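Local structure of B-agarase (Saccharophagus degradans, 4BQ2) at residues D287-S292 with N417-A422; N21-I26 with A43-Q48; I506-L511 with V556-L561. The protein probably hydrolyses the beta-1,4 glycosidic linkages of agarose from chain ends, as a family 50 exo-beta-agarase. All coordinates share one frame; numbering follows the deposited sequence.

Contact 1 of 3, residues D287-S292 with N417-A422; sequences DIIRLS and NWTDPA
The Trp418 indole is held between two nitrogens on opposite faces: Arg290 NH2 lies over one, the guanidinium being centred on Trp418 CB, and Asn417 ND2 lies 3.2 Å above the ring plane on the other. Asp287 CB sits at the ring edge, while Ile288 CD1 approaches obliquely, 3.6 Å from Trp418 CE3. The segments lie at the end of strand 280-287 and ahead of strand 431-435, probably within the (beta/alpha)8 barrel of the catalytic module. Guanidinium and indole planes, 36° apart, do not stack flat. With CG between the backbone N and carbonyl carbon (chi1 58°), the extended Arg290 chain runs past Trp418 O to the CB end of the indole, and Ser320 OG bonds NH2. Trp436 meets the indole; a glycerol, probably from crystallisation, lies beside Arg290.

The two backbones run nearly parallel (12° apart), bridged once, at Ile289 and Thr419. Asn417 O receives Ile288 N at 2.8 Å, Trp418 O receives Ile289 N, and Asp420 N reaches Ile289 O at 2.9 Å. Asp287 OD1 accepts Asn417 N (3.0 Å) on its anti lone pair. Asp420 divides its carboxylate: OD1 closes an Asx turn onto Ala422 N, and a water joins OD2 to Leu291 N.

Contact 2 of 3, residues N21-I26 with A43-Q48; sequences NARASI and AMQSKQ
Arg23 and Ala43 are an antiparallel hydrogen-bonded pair in which Arg23 N gives to Ala43 O at 2.8 Å and Ala43 N returns to Arg23 O at 2.9 Å. One step along, Ala22 faces Met44 as a non-hydrogen-bonded pair, the CA atoms 4.1 Å apart, and Ala22 CB rests on Met44 CG on the same side of the sheet. A third backbone bond, Gln45 N to Asn21 O, extends the pairing just past the strands.

Gln45 bends at chi2 (76°) and folds its amide back over the pair of strands, where NE2 makes a weak bond to Ala43 O and OE1 lies 3.1 Å from Ala22 N at an angle too poor for a bond. Arg23 crosses it at about a right angle, with its guanidinium plane 59° from the amide; NH1 and Gln45 NE2, 3.5 Å apart, are both donors and do not bond. The amide oxygen, OE1, takes a 2.8 Å bond from a water, which also reaches Asn21 OD1 weakly.

Farther out, an inverse gamma turn centred on Gln45 leads the chain off strand 36-44. Ser46 OG is then bonded to His178 O, while Met44 packs against Thr52 and Val173. In this hairpin of the agarase CBM-like domain the directional bonds are mostly backbone ones, while Gln45 and Arg23 supply much of the buried surface by packing without a direct bond between them.

Contact 3 of 3, residues I506-L511 with V556-L561; sequences IPIHTL and VDVKAL
Val556 takes up the last carbonyl of helix segment 506-511: its N-H meets Leu511 O at 2.9 Å in a nearly straight bond (174°). The same oxygen is also bonded by Arg521 NH2, so two donors grip it.

Asp557 turns away from the helix, at the centre of an inverse gamma turn, and its OD1 forms a salt bridge with Lys559 NZ at 3.1 Å. Val558 then points back. Its CG2, set between the backbone N and the carbonyl carbon, nestles against the helix surface, 3.9 Å from Leu511 CB and 3.7 Å from Ile508 O. Tyr571 of helix 565-593 and Trp542 pack on this valine as well.

Lys559 follows with only the root of its side chain in contact: CB lies 3.8 Å from Ile508 CG2, and the two side chains cross at about a right angle. Bends at chi3 and chi4 curl the amine back to Asp557. A water accepts Lys559 N and donates to Ile508 O at 2.9 Å, while Lys501 NZ bonds Lys559 O.

The arrangement is a helix C-terminus whose last carbonyl is taken by a backbone N-H of the loop just before a short 3-10 turn, with Arg521 as second donor, ahead of helix 565-593, within the beta-galactosidase-like part of the chain.

The three contacts differ in bonding as well as in location. Contact 1 is buried, its centre about 16 Å from the chain centre; contact 2 lies at the surface of the CBM-like domain, and contact 3 is buried although its centre is about 29 Å out. No element is shared: contact 1 joins two loops, contact 2 two strands of one hairpin, contact 3 a helix end and a loop with a 3-10 turn. Backbone bonds dominate contacts 1 and 2, but only the first adds a sandwiched aromatic ring; contact 3 has one direct backbone bond and is mostly apolar. Contacts 1 and 2 flank the chain centre, and the contact centres are about 39 to 42 Å apart.

Contact 1 of 3, residues D287-S292 with N417-A422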
# COMPACT_ATOMS: atom_id res chain seq x y z
N ASP A 287 -0.71 2.05 -11.33
CA ASP A 287 -0.50 3.30 -10.64
C ASP A 287 0.98 3.69 -10.70
O ASP A 287 1.82 2.81 -10.89
CB ASP A 287 -0.87 3.15 -9.17
CG ASP A 287 -2.33 2.79 -8.97
OD1 ASP A 287 -3.19 3.37 -9.67
OD2 ASP A 287 -2.62 1.96 -8.09
N ILE A 288 1.27 4.97 -10.47
CA ILE A 288 2.67 5.47 -10.33
C ILE A 288 3.41 5.29 -11.65
O ILE A 288 4.43 4.58 -11.76
CB ILE A 288 3.47 4.83 -9.16
CG1 ILE A 288 2.64 4.85 -7.85
CG2 ILE A 288 4.80 5.58 -8.99
CD1 ILE A 288 2.71 6.16 -7.07
N ILE A 289 2.86 5.94 -12.67
CA ILE A 289 3.47 5.94 -13.98
C ILE A 289 4.18 7.28 -14.10
O ILE A 289 3.77 8.22 -14.81
CB ILE A 289 2.42 5.67 -15.09
CG1 ILE A 289 1.79 4.28 -14.86
CG2 ILE A 289 3.10 5.69 -16.47
CD1 ILE A 289 0.67 3.99 -15.85
N ARG A 290 5.27 7.35 -13.33
CA ARG A 290 6.09 8.53 -13.16
C ARG A 290 7.39 8.04 -12.51
O ARG A 290 7.50 6.89 -12.06
CB ARG A 290 5.39 9.52 -12.20
CG ARG A 290 5.09 8.94 -10.80
CD ARG A 290 4.39 10.00 -9.98
NE ARG A 290 4.22 9.63 -8.57
CZ ARG A 290 3.52 10.34 -7.69
NH1 ARG A 290 2.85 11.44 -8.08
NH2 ARG A 290 3.44 9.92 -6.42
N LEU A 291 8.35 8.95 -12.39
CA LEU A 291 9.64 8.59 -11.80
C LEU A 291 9.86 9.05 -10.35
O LEU A 291 10.87 8.69 -9.75
CB LEU A 291 10.79 9.09 -12.71
CG LEU A 291 10.75 8.55 -14.16
CD1 LEU A 291 11.96 9.06 -14.96
CD2 LEU A 291 10.72 7.03 -14.21
N SER A 292 8.91 9.83 -9.81
CA SER A 292 9.00 10.52 -8.52
C SER A 292 9.37 9.60 -7.37
O SER A 292 9.96 10.03 -6.38
CB SER A 292 7.61 11.14 -8.16
OG SER A 292 7.17 12.02 -9.17
N ASN A 417 -3.67 5.87 -11.32
CA ASN A 417 -3.38 7.04 -10.53
C ASN A 417 -1.89 7.39 -10.52
O ASN A 417 -1.06 6.52 -10.69
CB ASN A 417 -3.86 6.84 -9.09
CG ASN A 417 -4.12 8.16 -8.39
OD1 ASN A 417 -4.34 9.21 -9.04
ND2 ASN A 417 -4.16 8.11 -7.07
N TRP A 418 -1.60 8.66 -10.27
CA TRP A 418 -0.25 9.20 -10.25
C TRP A 418 0.46 8.89 -11.56
O TRP A 418 1.62 8.41 -11.57
CB TRP A 418 0.53 8.68 -9.03
CG TRP A 418 -0.21 9.05 -7.75
CD1 TRP A 418 -0.45 10.29 -7.27
CD2 TRP A 418 -0.73 8.12 -6.77
NE1 TRP A 418 -1.10 10.22 -6.05
CE2 TRP A 418 -1.30 8.90 -5.74
CE3 TRP A 418 -0.78 6.71 -6.69
CZ2 TRP A 418 -1.91 8.32 -4.61
CZ3 TRP A 418 -1.38 6.12 -5.58
CH2 TRP A 418 -1.94 6.94 -4.55
N THR A 419 -0.25 9.16 -12.65
CA THR A 419 0.36 9.21 -14.00
C THR A 419 0.96 10.60 -14.22
O THR A 419 0.30 11.64 -13.99
CB THR A 419 -0.69 8.85 -15.07
OG1 THR A 419 -0.95 7.45 -14.97
CG2 THR A 419 -0.17 9.17 -16.51
N ASP A 420 2.24 10.65 -14.61
CA ASP A 420 2.90 11.91 -14.85
C ASP A 420 2.10 12.72 -15.87
O ASP A 420 1.67 12.16 -16.85
CB ASP A 420 4.35 11.69 -15.34
CG ASP A 420 5.10 13.00 -15.51
OD1 ASP A 420 4.93 13.70 -16.51
OD2 ASP A 420 5.85 13.37 -14.60
N PRO A 421 1.88 14.03 -15.61
CA PRO A 421 1.08 14.87 -16.51
C PRO A 421 1.58 14.95 -17.95
O PRO A 421 0.81 15.34 -18.83
CB PRO A 421 1.13 16.26 -15.84
CG PRO A 421 1.32 15.95 -14.41
CD PRO A 421 2.24 14.76 -14.37
N ALA A 422 2.85 14.58 -18.20
CA ALA A 422 3.36 14.55 -19.55
C ALA A 422 2.61 13.49 -20.41
O ALA A 422 2.64 13.58 -21.61
CB ALA A 422 4.87 14.28 -19.54
O HOH W 1 7.85 11.15 -14.47

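Contact 2 of 3, residues N21-I26 with A43-Q48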
# COMPACT_ATOMS: atom_id res chain seq x y z
N ASN A 21 -12.02 -21.22 12.24
CA ASN A 21 -12.53 -21.63 10.95
C ASN A 21 -11.54 -22.50 10.20
O ASN A 21 -11.19 -22.24 9.03
CB ASN A 21 -12.94 -20.42 10.16
CG ASN A 21 -14.23 -19.83 10.66
OD1 ASN A 21 -15.29 -20.47 10.56
ND2 ASN A 21 -14.17 -18.65 11.22
N ALA A 22 -11.13 -23.56 10.88
CA ALA A 22 -10.11 -24.45 10.39
C ALA A 22 -10.31 -25.80 11.06
O ALA A 22 -10.77 -25.86 12.19
CB ALA A 22 -8.74 -23.89 10.72
N ARG A 23 -9.94 -26.87 10.36
CA ARG A 23 -9.88 -28.22 10.95
C ARG A 23 -8.41 -28.63 11.11
O ARG A 23 -7.60 -28.40 10.22
CB ARG A 23 -10.55 -29.24 10.02
CG ARG A 23 -12.04 -29.04 9.76
CD ARG A 23 -12.57 -30.09 8.78
NE ARG A 23 -14.04 -30.06 8.77
CZ ARG A 23 -14.77 -29.39 7.88
NH1 ARG A 23 -14.19 -28.69 6.92
NH2 ARG A 23 -16.09 -29.42 7.96
N ALA A 24 -8.09 -29.26 12.23
CA ALA A 24 -6.72 -29.63 12.55
C ALA A 24 -6.62 -31.13 12.75
O ALA A 24 -7.56 -31.74 13.28
CB ALA A 24 -6.30 -28.93 13.82
N SER A 25 -5.49 -31.72 12.33
CA SER A 25 -5.21 -33.14 12.60
C SER A 25 -3.70 -33.38 12.57
O SER A 25 -2.93 -32.55 12.03
CB SER A 25 -5.90 -34.06 11.59
OG SER A 25 -5.56 -33.72 10.25
N ILE A 26 -3.27 -34.48 13.16
CA ILE A 26 -1.86 -34.85 13.12
C ILE A 26 -1.69 -35.88 12.03
O ILE A 26 -2.38 -36.90 12.02
CB ILE A 26 -1.33 -35.42 14.45
CG1 ILE A 26 -1.56 -34.45 15.62
CG2 ILE A 26 0.17 -35.77 14.35
CD1 ILE A 26 -0.81 -33.13 15.52
N ALA A 43 -6.27 -27.25 7.97
CA ALA A 43 -7.07 -27.08 6.78
C ALA A 43 -8.08 -25.94 7.04
O ALA A 43 -9.01 -26.10 7.83
CB ALA A 43 -7.77 -28.39 6.40
N MET A 44 -7.79 -24.78 6.43
CA MET A 44 -8.54 -23.53 6.67
C MET A 44 -9.67 -23.41 5.68
O MET A 44 -9.50 -23.64 4.48
CB MET A 44 -7.59 -22.30 6.60
CG MET A 44 -6.60 -22.22 7.79
SD MET A 44 -5.08 -21.31 7.46
CE MET A 44 -4.21 -22.51 6.47
N GLN A 45 -10.84 -23.05 6.19
CA GLN A 45 -12.00 -22.79 5.38
C GLN A 45 -11.95 -21.30 4.98
O GLN A 45 -12.84 -20.50 5.32
CB GLN A 45 -13.26 -23.17 6.16
CG GLN A 45 -13.46 -24.69 6.31
CD GLN A 45 -12.55 -25.36 7.34
OE1 GLN A 45 -12.61 -25.07 8.55
NE2 GLN A 45 -11.70 -26.25 6.87
N SER A 46 -10.88 -20.94 4.25
CA SER A 46 -10.59 -19.55 3.95
C SER A 46 -11.27 -19.11 2.66
O SER A 46 -11.23 -17.94 2.31
CB SER A 46 -9.05 -19.33 3.89
OG SER A 46 -8.44 -20.34 3.09
N LYS A 47 -11.89 -20.02 1.91
CA LYS A 47 -12.79 -19.53 0.86
C LYS A 47 -14.04 -18.89 1.50
O LYS A 47 -14.41 -17.76 1.13
CB LYS A 47 -13.17 -20.60 -0.17
CG LYS A 47 -14.05 -20.03 -1.30
CD LYS A 47 -14.32 -21.07 -2.37
CE LYS A 47 -15.19 -20.46 -3.47
NZ LYS A 47 -14.75 -21.00 -4.79
N GLN A 48 -14.66 -19.57 2.47
CA GLN A 48 -15.94 -19.09 3.05
C GLN A 48 -15.74 -17.99 4.10
O GLN A 48 -16.61 -17.15 4.29
CB GLN A 48 -16.78 -20.22 3.67
CG GLN A 48 -17.42 -21.18 2.66
CD GLN A 48 -18.28 -20.45 1.61
OE1 GLN A 48 -19.15 -19.63 1.95
NE2 GLN A 48 -18.01 -20.75 0.33
O HOH W 2 -14.76 -23.58 9.42

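Contact 3 of 3, residues I506-L511 with V556-L561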
# COMPACT_ATOMS: atom_id res chain seq x y z
N ILE A 506 -11.45 10.75 15.38
CA ILE A 506 -11.61 12.18 15.04
C ILE A 506 -12.62 12.87 15.97
O ILE A 506 -12.31 13.92 16.51
CB ILE A 506 -11.92 12.40 13.53
CG1 ILE A 506 -10.69 11.99 12.68
CG2 ILE A 506 -12.22 13.88 13.25
CD1 ILE A 506 -10.97 11.99 11.19
N PRO A 507 -13.83 12.28 16.17
CA PRO A 507 -14.72 12.86 17.18
C PRO A 507 -14.10 12.93 18.57
O PRO A 507 -14.19 13.97 19.21
CB PRO A 507 -15.92 11.92 17.16
CG PRO A 507 -16.01 11.53 15.73
CD PRO A 507 -14.56 11.32 15.31
N ILE A 508 -13.45 11.86 19.01
CA ILE A 508 -12.91 11.83 20.36
C ILE A 508 -11.85 12.91 20.53
O ILE A 508 -11.93 13.73 21.45
CB ILE A 508 -12.38 10.41 20.69
CG1 ILE A 508 -13.58 9.45 20.83
CG2 ILE A 508 -11.42 10.38 21.88
CD1 ILE A 508 -13.19 8.01 21.05
N HIS A 509 -10.85 12.93 19.64
CA HIS A 509 -9.80 13.95 19.73
C HIS A 509 -10.33 15.39 19.61
O HIS A 509 -9.87 16.30 20.31
CB HIS A 509 -8.73 13.70 18.65
CG HIS A 509 -7.50 14.56 18.80
ND1 HIS A 509 -7.44 15.87 18.37
CD2 HIS A 509 -6.27 14.28 19.32
CE1 HIS A 509 -6.25 16.36 18.63
NE2 HIS A 509 -5.52 15.42 19.20
N THR A 510 -11.27 15.61 18.70
CA THR A 510 -11.77 16.97 18.49
C THR A 510 -12.64 17.45 19.65
O THR A 510 -12.57 18.63 20.04
CB THR A 510 -12.53 17.07 17.16
OG1 THR A 510 -11.69 16.52 16.13
CG2 THR A 510 -12.85 18.53 16.84
N LEU A 511 -13.45 16.54 20.19
CA LEU A 511 -14.30 16.87 21.35
C LEU A 511 -13.42 17.26 22.53
O LEU A 511 -13.82 18.08 23.36
CB LEU A 511 -15.22 15.72 21.72
CG LEU A 511 -16.45 15.60 20.82
CD1 LEU A 511 -17.19 14.30 21.11
CD2 LEU A 511 -17.37 16.81 20.96
N VAL A 556 -13.59 18.60 26.21
CA VAL A 556 -14.02 17.56 27.14
C VAL A 556 -13.28 16.28 26.77
O VAL A 556 -13.31 15.86 25.60
CB VAL A 556 -15.53 17.28 27.00
CG1 VAL A 556 -15.93 16.02 27.78
CG2 VAL A 556 -16.34 18.50 27.41
N ASP A 557 -12.65 15.67 27.78
CA ASP A 557 -11.85 14.44 27.63
C ASP A 557 -12.70 13.13 27.58
O ASP A 557 -12.70 12.28 28.49
CB ASP A 557 -10.76 14.43 28.72
CG ASP A 557 -9.83 13.25 28.61
OD1 ASP A 557 -9.65 12.69 27.51
OD2 ASP A 557 -9.26 12.88 29.66
N VAL A 558 -13.43 12.98 26.48
CA VAL A 558 -14.27 11.81 26.25
C VAL A 558 -13.42 10.56 26.09
O VAL A 558 -13.92 9.44 26.22
CB VAL A 558 -15.22 12.03 25.06
CG1 VAL A 558 -16.31 13.02 25.45
CG2 VAL A 558 -14.46 12.54 23.83
N LYS A 559 -12.13 10.75 25.84
CA LYS A 559 -11.19 9.67 25.59
C LYS A 559 -11.12 8.70 26.76
O LYS A 559 -10.93 7.52 26.57
CB LYS A 559 -9.82 10.26 25.28
CG LYS A 559 -8.65 9.31 25.21
CD LYS A 559 -7.44 10.03 24.63
CE LYS A 559 -7.31 11.48 25.09
NZ LYS A 559 -6.88 11.69 26.51
N ALA A 560 -11.29 9.21 27.98
CA ALA A 560 -11.29 8.35 29.17
C ALA A 560 -12.65 7.69 29.49
O ALA A 560 -12.72 6.82 30.35
CB ALA A 560 -10.74 9.12 30.37
N LEU A 561 -13.72 8.07 28.79
CA LEU A 561 -15.06 7.49 29.02
C LEU A 561 -15.27 6.19 28.24
O LEU A 561 -14.85 6.09 27.08
CB LEU A 561 -16.17 8.48 28.64
CG LEU A 561 -16.12 9.91 29.20
CD1 LEU A 561 -17.20 10.81 28.61
CD2 LEU A 561 -16.20 9.87 30.72
O HOH W 3 -11.20 13.29 24.23